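Side-chain contacts in ribonucleoside-diphosphate reductase subunit beta (Streptococcus sanguinis, PDB 4N83), which is the dimetal-binding small subunit of a class Ib ribonucleotide reductase, which probably makes deoxyribonucleotides from ribonucleoside diphosphates: residues 91-94 against 95-99; 22-25 against 26-30; 45-49 against 50-54. All coordinates share one frame; numbering follows the deposited sequence.

Contact 1 of 3, residues 91-94 against 95-99; sequences NNIQ and FMESV. With MN (manganese (II) ion), chain J; MN (manganese (II) ion), chain I.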
loop_
_atom_site.group_PDB
_atom_site.type_symbol
_atom_site.label_atom_id
_atom_site.label_comp_id
_atom_site.label_asym_id
_atom_site.label_seq_id
_atom_site.Cartn_x
_atom_site.Cartn_y
_atom_site.Cartn_z
ATOM N N ASN A 91 -4.743 0.822 1.905
ATOM C CA ASN A 91 -3.531 0.963 1.096
ATOM C C ASN A 91 -2.319 0.493 1.887
ATOM O O ASN A 91 -1.468 -0.231 1.363
ATOM C CB ASN A 91 -3.331 2.411 0.641
ATOM C CG ASN A 91 -4.430 2.889 -0.288
ATOM O OD1 ASN A 91 -4.980 2.113 -1.073
ATOM N ND2 ASN A 91 -4.753 4.178 -0.208
ATOM N N ASN A 92 -2.259 0.905 3.153
ATOM C CA ASN A 92 -1.249 0.416 4.088
ATOM C C ASN A 92 -1.363 -1.092 4.317
ATOM O O ASN A 92 -0.352 -1.794 4.347
ATOM C CB ASN A 92 -1.359 1.150 5.430
ATOM C CG ASN A 92 -0.525 0.502 6.516
ATOM O OD1 ASN A 92 -1.055 -0.195 7.377
ATOM N ND2 ASN A 92 0.786 0.706 6.466
ATOM N N ILE A 93 -2.591 -1.581 4.483
ATOM C CA ILE A 93 -2.833 -3.013 4.667
ATOM C C ILE A 93 -2.326 -3.793 3.459
ATOM O O ILE A 93 -1.597 -4.771 3.614
ATOM C CB ILE A 93 -4.331 -3.328 4.889
ATOM C CG1 ILE A 93 -4.797 -2.777 6.240
ATOM C CG2 ILE A 93 -4.577 -4.834 4.832
ATOM C CD1 ILE A 93 -6.300 -2.664 6.392
ATOM N N GLN A 94 -2.704 -3.347 2.263
ATOM C CA GLN A 94 -2.346 -4.044 1.026
ATOM C C GLN A 94 -0.838 -4.101 0.791
ATOM O O GLN A 94 -0.323 -5.113 0.307
ATOM C CB GLN A 94 -3.019 -3.389 -0.179
ATOM C CG GLN A 94 -2.919 -4.227 -1.442
ATOM C CD GLN A 94 -3.693 -3.637 -2.600
ATOM O OE1 GLN A 94 -3.788 -2.417 -2.738
ATOM N NE2 GLN A 94 -4.252 -4.502 -3.444
ATOM N N PHE A 95 -0.142 -3.014 1.117
ATOM C CA PHE A 95 1.318 -2.977 1.014
ATOM C C PHE A 95 1.968 -3.989 1.960
ATOM O O PHE A 95 2.868 -4.726 1.557
ATOM C CB PHE A 95 1.855 -1.569 1.293
ATOM C CG PHE A 95 3.312 -1.537 1.665
ATOM C CD1 PHE A 95 4.278 -2.035 0.799
ATOM C CD2 PHE A 95 3.718 -1.011 2.883
ATOM C CE1 PHE A 95 5.618 -2.014 1.145
ATOM C CE2 PHE A 95 5.057 -0.982 3.232
ATOM C CZ PHE A 95 6.009 -1.483 2.363
ATOM N N MET A 96 1.510 -4.025 3.208
ATOM C CA MET A 96 2.048 -4.969 4.193
ATOM C C MET A 96 1.760 -6.425 3.819
ATOM O O MET A 96 2.538 -7.311 4.164
ATOM C CB MET A 96 1.514 -4.664 5.600
ATOM C CG MET A 96 2.024 -3.362 6.209
ATOM S SD MET A 96 3.814 -3.131 6.119
ATOM C CE MET A 96 4.403 -4.652 6.859
ATOM N N GLU A 97 0.656 -6.668 3.113
ATOM C CA GLU A 97 0.350 -8.013 2.615
ATOM C C GLU A 97 1.376 -8.460 1.567
ATOM O O GLU A 97 1.685 -9.648 1.469
ATOM C CB GLU A 97 -1.068 -8.084 2.029
ATOM C CG GLU A 97 -2.199 -7.795 3.014
ATOM C CD GLU A 97 -2.414 -8.882 4.054
ATOM O OE1 GLU A 97 -1.602 -9.829 4.131
ATOM O OE2 GLU A 97 -3.405 -8.786 4.811
ATOM N N SER A 98 1.898 -7.510 0.792
ATOM C CA SER A 98 2.983 -7.790 -0.160
ATOM C C SER A 98 4.310 -8.053 0.556
ATOM O O SER A 98 5.107 -8.876 0.101
ATOM C CB SER A 98 3.153 -6.647 -1.172
ATOM O OG SER A 98 2.286 -6.809 -2.283
ATOM N N VAL A 99 4.544 -7.350 1.663
ATOM C CA VAL A 99 5.741 -7.569 2.479
ATOM C C VAL A 99 5.706 -8.972 3.083
ATOM O O VAL A 99 6.734 -9.647 3.150
ATOM C CB VAL A 99 5.879 -6.519 3.605
ATOM C CG1 VAL A 99 7.041 -6.860 4.533
ATOM C CG2 VAL A 99 6.073 -5.128 3.018
HETATM MN MN MN J . -1.048 -11.565 5.394
HETATM MN MN MN I . -4.879 -8.961 6.368
#
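Ile93 and Glu97 sit one turn apart on helix 84-111, a helix of the ferritin-like bundle that holds the dimanganese site, and their side chains run side by side toward the metals. Glu97 is a bridging carboxylate: OE1 binds one manganese at 2.2 Å and OE2 the other, also at 2.2 Å. Asp66, His100, Glu157 and Glu191 complete the first ion's site, while Glu157, Glu191 and His194 serve the second.

The glutamate reaches the metals through a chain with one bend. With chi1 at -62°, CG lies beside its own backbone N and next to the preceding turn, where Glu97 CG is 3.1 Å from Ile93 O; the chain then bends at chi2 (-71°), which turns the carboxylate toward the ions. Ile93 lies alongside this chain, its CG2 4.1 Å from Glu97 OE2, and it also touches His194. The metal ligand is therefore flanked by hydrocarbon from its own helix.

On another side of the helix Gln94 is extended, its amide tied to Ser70 and Arg78, and Asn91 reaches Ser98 of the second subunit, so this short run also faces the dimer interface. Met96 instead folds its CG back to 3.4 Å from Asn92 O.

Helical backbone bonds hold the register. Under the ligand itself, Glu97 N donates to Ile93 O at 3.0 Å.

Contact 2 of 3, residues 22-25 against 26-30; sequences WEKL and TEQFW
Thr26 lays its methyl over one face of the Trp22 indole, the two side chains crossing obliquely one turn apart near the end of helix 16-27. CG2 of Thr26 stands 3.8 Å from the centroid of the Trp22 five-membered ring and 16° off its normal, a CH-pi contact made over the face rather than at the edge. Trp22 has CG anti to its backbone N (chi1 174°), which places the indole so that one face meets the Thr26 methyl.

The other branch of the threonine, the hydroxyl, lies against the backbone of the preceding turn. OG1 of Thr26 is 2.6 Å from Trp22 O and 2.8 Å from Glu23 O, and the hydroxyl can give its proton to either carbonyl. Trp22 O also receives Thr26 N at 2.9 Å in a fairly straight bond.

Round the helix, Lys24 and Gln28 run side by side and point the same way, with Lys24 CG 3.9 Å from Gln28 CD. Gln28 is where the chain leaves the helix, and Gln28 N still bonds to Lys24 O at 2.8 Å, bent to 131°. Just beyond, Phe29 stacks on Phe29 of the second subunit.

Chemically, then, Thr26 is two-sided: the methyl rests on one face of the indole while the polar arm meets main-chain carbonyls. The carbonyls of its own helix can probably satisfy the hydroxyl of this buried threonine, which packs against Leu31 of the second subunit.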
loop_
_atom_site.group_PDB
_atom_site.type_symbol
_atom_site.label_atom_id
_atom_site.label_comp_id
_atom_site.label_asym_id
_atom_site.label_seq_id
_atom_site.Cartn_x
_atom_site.Cartn_y
_atom_site.Cartn_z
ATOM N N TRP A 22 -4.505 3.313 11.656
ATOM C CA TRP A 22 -3.428 3.851 10.830
ATOM C C TRP A 22 -2.151 3.995 11.658
ATOM O O TRP A 22 -1.087 3.531 11.249
ATOM C CB TRP A 22 -3.832 5.204 10.237
ATOM C CG TRP A 22 -2.731 5.893 9.488
ATOM C CD1 TRP A 22 -1.808 6.753 10.003
ATOM C CD2 TRP A 22 -2.443 5.787 8.088
ATOM N NE1 TRP A 22 -0.960 7.188 9.014
ATOM C CE2 TRP A 22 -1.328 6.611 7.829
ATOM C CE3 TRP A 22 -3.015 5.074 7.028
ATOM C CZ2 TRP A 22 -0.775 6.742 6.555
ATOM C CZ3 TRP A 22 -2.463 5.206 5.761
ATOM C CH2 TRP A 22 -1.356 6.035 5.537
ATOM N N GLU A 23 -2.271 4.637 12.818
ATOM C CA GLU A 23 -1.145 4.817 13.732
ATOM C C GLU A 23 -0.450 3.496 14.037
ATOM O O GLU A 23 0.752 3.355 13.814
ATOM C CB GLU A 23 -1.610 5.455 15.044
ATOM C CG GLU A 23 -1.833 6.959 14.965
ATOM C CD GLU A 23 -2.347 7.553 16.267
ATOM O OE1 GLU A 23 -2.864 6.795 17.120
ATOM O OE2 GLU A 23 -2.237 8.788 16.435
ATOM N N LYS A 24 -1.222 2.533 14.534
ATOM C CA LYS A 24 -0.682 1.242 14.958
ATOM C C LYS A 24 0.029 0.504 13.830
ATOM O O LYS A 24 1.140 0.011 14.015
ATOM C CB LYS A 24 -1.795 0.361 15.537
ATOM C CG LYS A 24 -1.325 -1.018 15.983
ATOM C CD LYS A 24 -2.070 -1.508 17.214
ATOM C CE LYS A 24 -1.524 -0.869 18.482
ATOM N NZ LYS A 24 -2.186 -1.395 19.706
ATOM N N LEU A 25 -0.609 0.436 12.665
ATOM C CA LEU A 25 -0.048 -0.299 11.529
ATOM C C LEU A 25 1.201 0.369 10.958
ATOM O O LEU A 25 2.175 -0.312 10.636
ATOM C CB LEU A 25 -1.097 -0.486 10.429
ATOM C CG LEU A 25 -2.195 -1.516 10.711
ATOM C CD1 LEU A 25 -3.364 -1.339 9.752
ATOM C CD2 LEU A 25 -1.646 -2.934 10.628
ATOM N N THR A 26 1.175 1.693 10.835
ATOM C CA THR A 26 2.341 2.440 10.364
ATOM C C THR A 26 3.508 2.336 11.350
ATOM O O THR A 26 4.664 2.223 10.944
ATOM C CB THR A 26 2.008 3.925 10.129
ATOM O OG1 THR A 26 1.372 4.469 11.294
ATOM C CG2 THR A 26 1.094 4.080 8.919
ATOM N N GLU A 27 3.197 2.379 12.643
ATOM C CA GLU A 27 4.193 2.131 13.686
ATOM C C GLU A 27 4.688 0.682 13.649
ATOM O O GLU A 27 5.823 0.400 14.036
ATOM C CB GLU A 27 3.624 2.454 15.071
ATOM C CG GLU A 27 3.502 3.942 15.369
ATOM C CD GLU A 27 2.853 4.227 16.715
ATOM O OE1 GLU A 27 2.074 3.381 17.207
ATOM O OE2 GLU A 27 3.120 5.305 17.285
ATOM N N GLN A 28 3.832 -0.229 13.182
ATOM C CA GLN A 28 4.199 -1.637 13.002
ATOM C C GLN A 28 4.756 -1.932 11.599
ATOM O O GLN A 28 4.545 -3.022 11.064
ATOM C CB GLN A 28 2.990 -2.541 13.279
ATOM C CG GLN A 28 2.621 -2.675 14.747
ATOM C CD GLN A 28 1.410 -3.568 14.966
ATOM O OE1 GLN A 28 1.044 -4.366 14.099
ATOM N NE2 GLN A 28 0.784 -3.442 16.132
ATOM N N PHE A 29 5.461 -0.968 11.010
ATOM C CA PHE A 29 6.124 -1.151 9.713
ATOM C C PHE A 29 7.405 -1.970 9.893
ATOM O O PHE A 29 8.117 -1.800 10.884
ATOM C CB PHE A 29 6.443 0.219 9.092
ATOM C CG PHE A 29 7.332 0.163 7.877
ATOM C CD1 PHE A 29 6.793 0.235 6.598
ATOM C CD2 PHE A 29 8.714 0.073 8.012
ATOM C CE1 PHE A 29 7.613 0.198 5.480
ATOM C CE2 PHE A 29 9.536 0.032 6.898
ATOM C CZ PHE A 29 8.985 0.096 5.630
ATOM N N TRP A 30 7.697 -2.850 8.935
ATOM C CA TRP A 30 8.921 -3.660 8.982
ATOM C C TRP A 30 9.324 -4.222 7.617
ATOM O O TRP A 30 8.525 -4.241 6.677
ATOM C CB TRP A 30 8.765 -4.807 9.983
ATOM C CG TRP A 30 7.671 -5.774 9.643
ATOM C CD1 TRP A 30 6.343 -5.633 9.910
ATOM C CD2 TRP A 30 7.816 -7.036 8.984
ATOM N NE1 TRP A 30 5.648 -6.725 9.454
ATOM C CE2 TRP A 30 6.529 -7.603 8.880
ATOM C CE3 TRP A 30 8.909 -7.741 8.466
ATOM C CZ2 TRP A 30 6.304 -8.845 8.282
ATOM C CZ3 TRP A 30 8.685 -8.978 7.870
ATOM C CH2 TRP A 30 7.390 -9.515 7.784
#

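Contact 3 of 3, residues 45-49 against 50-54; sequences RKLSH and KEKDL
Leu47 and Ser48 lead into helix 49-78, with Ser48 at its N-cap position, and their first neighbours are Glu51 and Lys52 of the opening turn. The side chains of Leu47 and Glu51 cross at about a right angle, bringing Leu47 CD2 to within 3.2 Å of Glu51 OE1. Lys52 also packs on Leu47: its CG lies 3.8 Å from Leu47 CB, and the extended chain runs on past Leu47 O until NZ is 4.0 Å from Arg45 CA.

At the cap, the Ser48 side chain stands at chi1 58°, which swings OG over the start of the helix, 3.5 Å from Glu51 N. The first helical bond closes beneath it, from Lys52 N to Ser48 O at 2.9 Å.

One shell out, the ammonium end of Lys52 makes a cation-pi contact with Trp44, which joins helix 49-78 to helix 41-44, and a salt bridge from Arg45 to Asp42 joins the loop to that same short helix. All of this lies on the protein surface, away from the metal site. In the next bond along, Asp53 N donates to His49 O at 3.2 Å.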
loop_
_atom_site.group_PDB
_atom_site.type_symbol
_atom_site.label_atom_id
_atom_site.label_comp_id
_atom_site.label_asym_id
_atom_site.label_seq_id
_atom_site.Cartn_x
_atom_site.Cartn_y
_atom_site.Cartn_z
ATOM N N ARG A 45 20.138 -26.622 9.716
ATOM C CA ARG A 45 20.821 -27.823 9.220
ATOM C C ARG A 45 20.785 -28.990 10.216
ATOM O O ARG A 45 21.092 -30.124 9.847
ATOM C CB ARG A 45 22.270 -27.502 8.813
ATOM C CG ARG A 45 23.221 -27.220 9.968
ATOM C CD ARG A 45 24.519 -26.594 9.479
ATOM N NE ARG A 45 25.410 -26.241 10.586
ATOM C CZ ARG A 45 26.221 -27.091 11.219
ATOM N NH1 ARG A 45 26.281 -28.374 10.870
ATOM N NH2 ARG A 45 26.983 -26.650 12.215
ATOM N N LYS A 46 20.410 -28.714 11.466
ATOM C CA LYS A 46 20.181 -29.762 12.465
ATOM C C LYS A 46 18.723 -30.236 12.430
ATOM O O LYS A 46 18.021 -30.202 13.444
ATOM C CB LYS A 46 20.534 -29.255 13.870
ATOM C CG LYS A 46 21.999 -28.904 14.065
ATOM C CD LYS A 46 22.244 -28.349 15.460
ATOM C CE LYS A 46 23.684 -27.897 15.639
ATOM N NZ LYS A 46 23.947 -27.417 17.024
ATOM N N LEU A 47 18.278 -30.669 11.251
ATOM C CA LEU A 47 16.922 -31.186 11.053
ATOM C C LEU A 47 16.935 -32.307 10.014
ATOM O O LEU A 47 17.763 -32.309 9.102
ATOM C CB LEU A 47 15.975 -30.073 10.589
ATOM C CG LEU A 47 15.700 -28.898 11.533
ATOM C CD1 LEU A 47 14.917 -27.822 10.800
ATOM C CD2 LEU A 47 14.948 -29.335 12.781
ATOM N N SER A 48 16.010 -33.251 10.156
ATOM C CA SER A 48 15.899 -34.374 9.227
ATOM C C SER A 48 15.146 -33.969 7.958
ATOM O O SER A 48 14.642 -32.848 7.857
ATOM C CB SER A 48 15.186 -35.546 9.907
ATOM O OG SER A 48 13.901 -35.163 10.366
ATOM N N HIS A 49 15.078 -34.886 6.995
ATOM C CA HIS A 49 14.305 -34.671 5.768
ATOM C C HIS A 49 12.802 -34.596 6.042
ATOM O O HIS A 49 12.065 -33.956 5.294
ATOM C CB HIS A 49 14.580 -35.781 4.750
ATOM C CG HIS A 49 15.945 -35.718 4.141
ATOM N ND1 HIS A 49 16.898 -36.692 4.346
ATOM C CD2 HIS A 49 16.518 -34.796 3.332
ATOM C CE1 HIS A 49 17.998 -36.374 3.689
ATOM N NE2 HIS A 49 17.794 -35.228 3.066
ATOM N N LYS A 50 12.356 -35.254 7.109
ATOM C CA LYS A 50 10.946 -35.235 7.505
ATOM C C LYS A 50 10.542 -33.835 7.979
ATOM O O LYS A 50 9.473 -33.337 7.625
ATOM C CB LYS A 50 10.680 -36.259 8.619
ATOM C CG LYS A 50 9.485 -37.169 8.371
ATOM C CD LYS A 50 9.850 -38.320 7.444
ATOM C CE LYS A 50 8.753 -39.369 7.385
ATOM N NZ LYS A 50 9.227 -40.637 6.769
ATOM N N GLU A 51 11.410 -33.211 8.776
ATOM C CA GLU A 51 11.145 -31.886 9.339
ATOM C C GLU A 51 11.469 -30.751 8.367
ATOM O O GLU A 51 10.741 -29.760 8.313
ATOM C CB GLU A 51 11.924 -31.697 10.645
ATOM C CG GLU A 51 11.454 -32.608 11.768
ATOM C CD GLU A 51 12.213 -32.396 13.064
ATOM O OE1 GLU A 51 13.434 -32.138 13.013
ATOM O OE2 GLU A 51 11.587 -32.498 14.139
ATOM N N LYS A 52 12.558 -30.891 7.610
ATOM C CA LYS A 52 12.952 -29.877 6.618
ATOM C C LYS A 52 11.917 -29.708 5.505
ATOM O O LYS A 52 11.637 -28.586 5.079
ATOM C CB LYS A 52 14.311 -30.213 5.988
ATOM C CG LYS A 52 15.514 -29.814 6.826
ATOM C CD LYS A 52 16.805 -30.013 6.049
ATOM C CE LYS A 52 18.016 -29.555 6.844
ATOM N NZ LYS A 52 19.286 -29.826 6.117
ATOM N N ASP A 53 11.359 -30.822 5.036
ATOM C CA ASP A 53 10.390 -30.801 3.938
ATOM C C ASP A 53 9.059 -30.168 4.357
ATOM O O ASP A 53 8.362 -29.582 3.528
ATOM C CB ASP A 53 10.155 -32.220 3.402
ATOM C CG ASP A 53 9.611 -32.228 1.984
ATOM O OD1 ASP A 53 10.332 -31.780 1.066
ATOM O OD2 ASP A 53 8.472 -32.698 1.785
ATOM N N LEU A 54 8.713 -30.285 5.638
ATOM C CA LEU A 54 7.481 -29.697 6.166
ATOM C C LEU A 54 7.537 -28.168 6.207
ATOM O O LEU A 54 6.519 -27.505 6.010
ATOM C CB LEU A 54 7.189 -30.239 7.568
ATOM C CG LEU A 54 5.953 -29.694 8.291
ATOM C CD1 LEU A 54 4.691 -29.912 7.469
ATOM C CD2 LEU A 54 5.821 -30.339 9.661
#

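Along the chain the order is contact 2, contact 3, contact 1. Contacts 1 and 2 are neighbours, their centres about 11 Å apart: the end of helix 16-27 and the loop after it lie on helix 84-111, where Leu25 meets Asn92, Phe29 meets Phe95 and Trp30 meets Met96. Both also touch the second subunit, so the helix whose Glu97 bridges the manganese ions takes part in the dimer interface as well. Contact 3 lies apart, its centre about 31 Å from that of contact 1 and 35 Å from that of contact 2. Yet it opens helix 49-78, which further along supplies Asp66 to the metal site and precedes helix 84-111 in the chain.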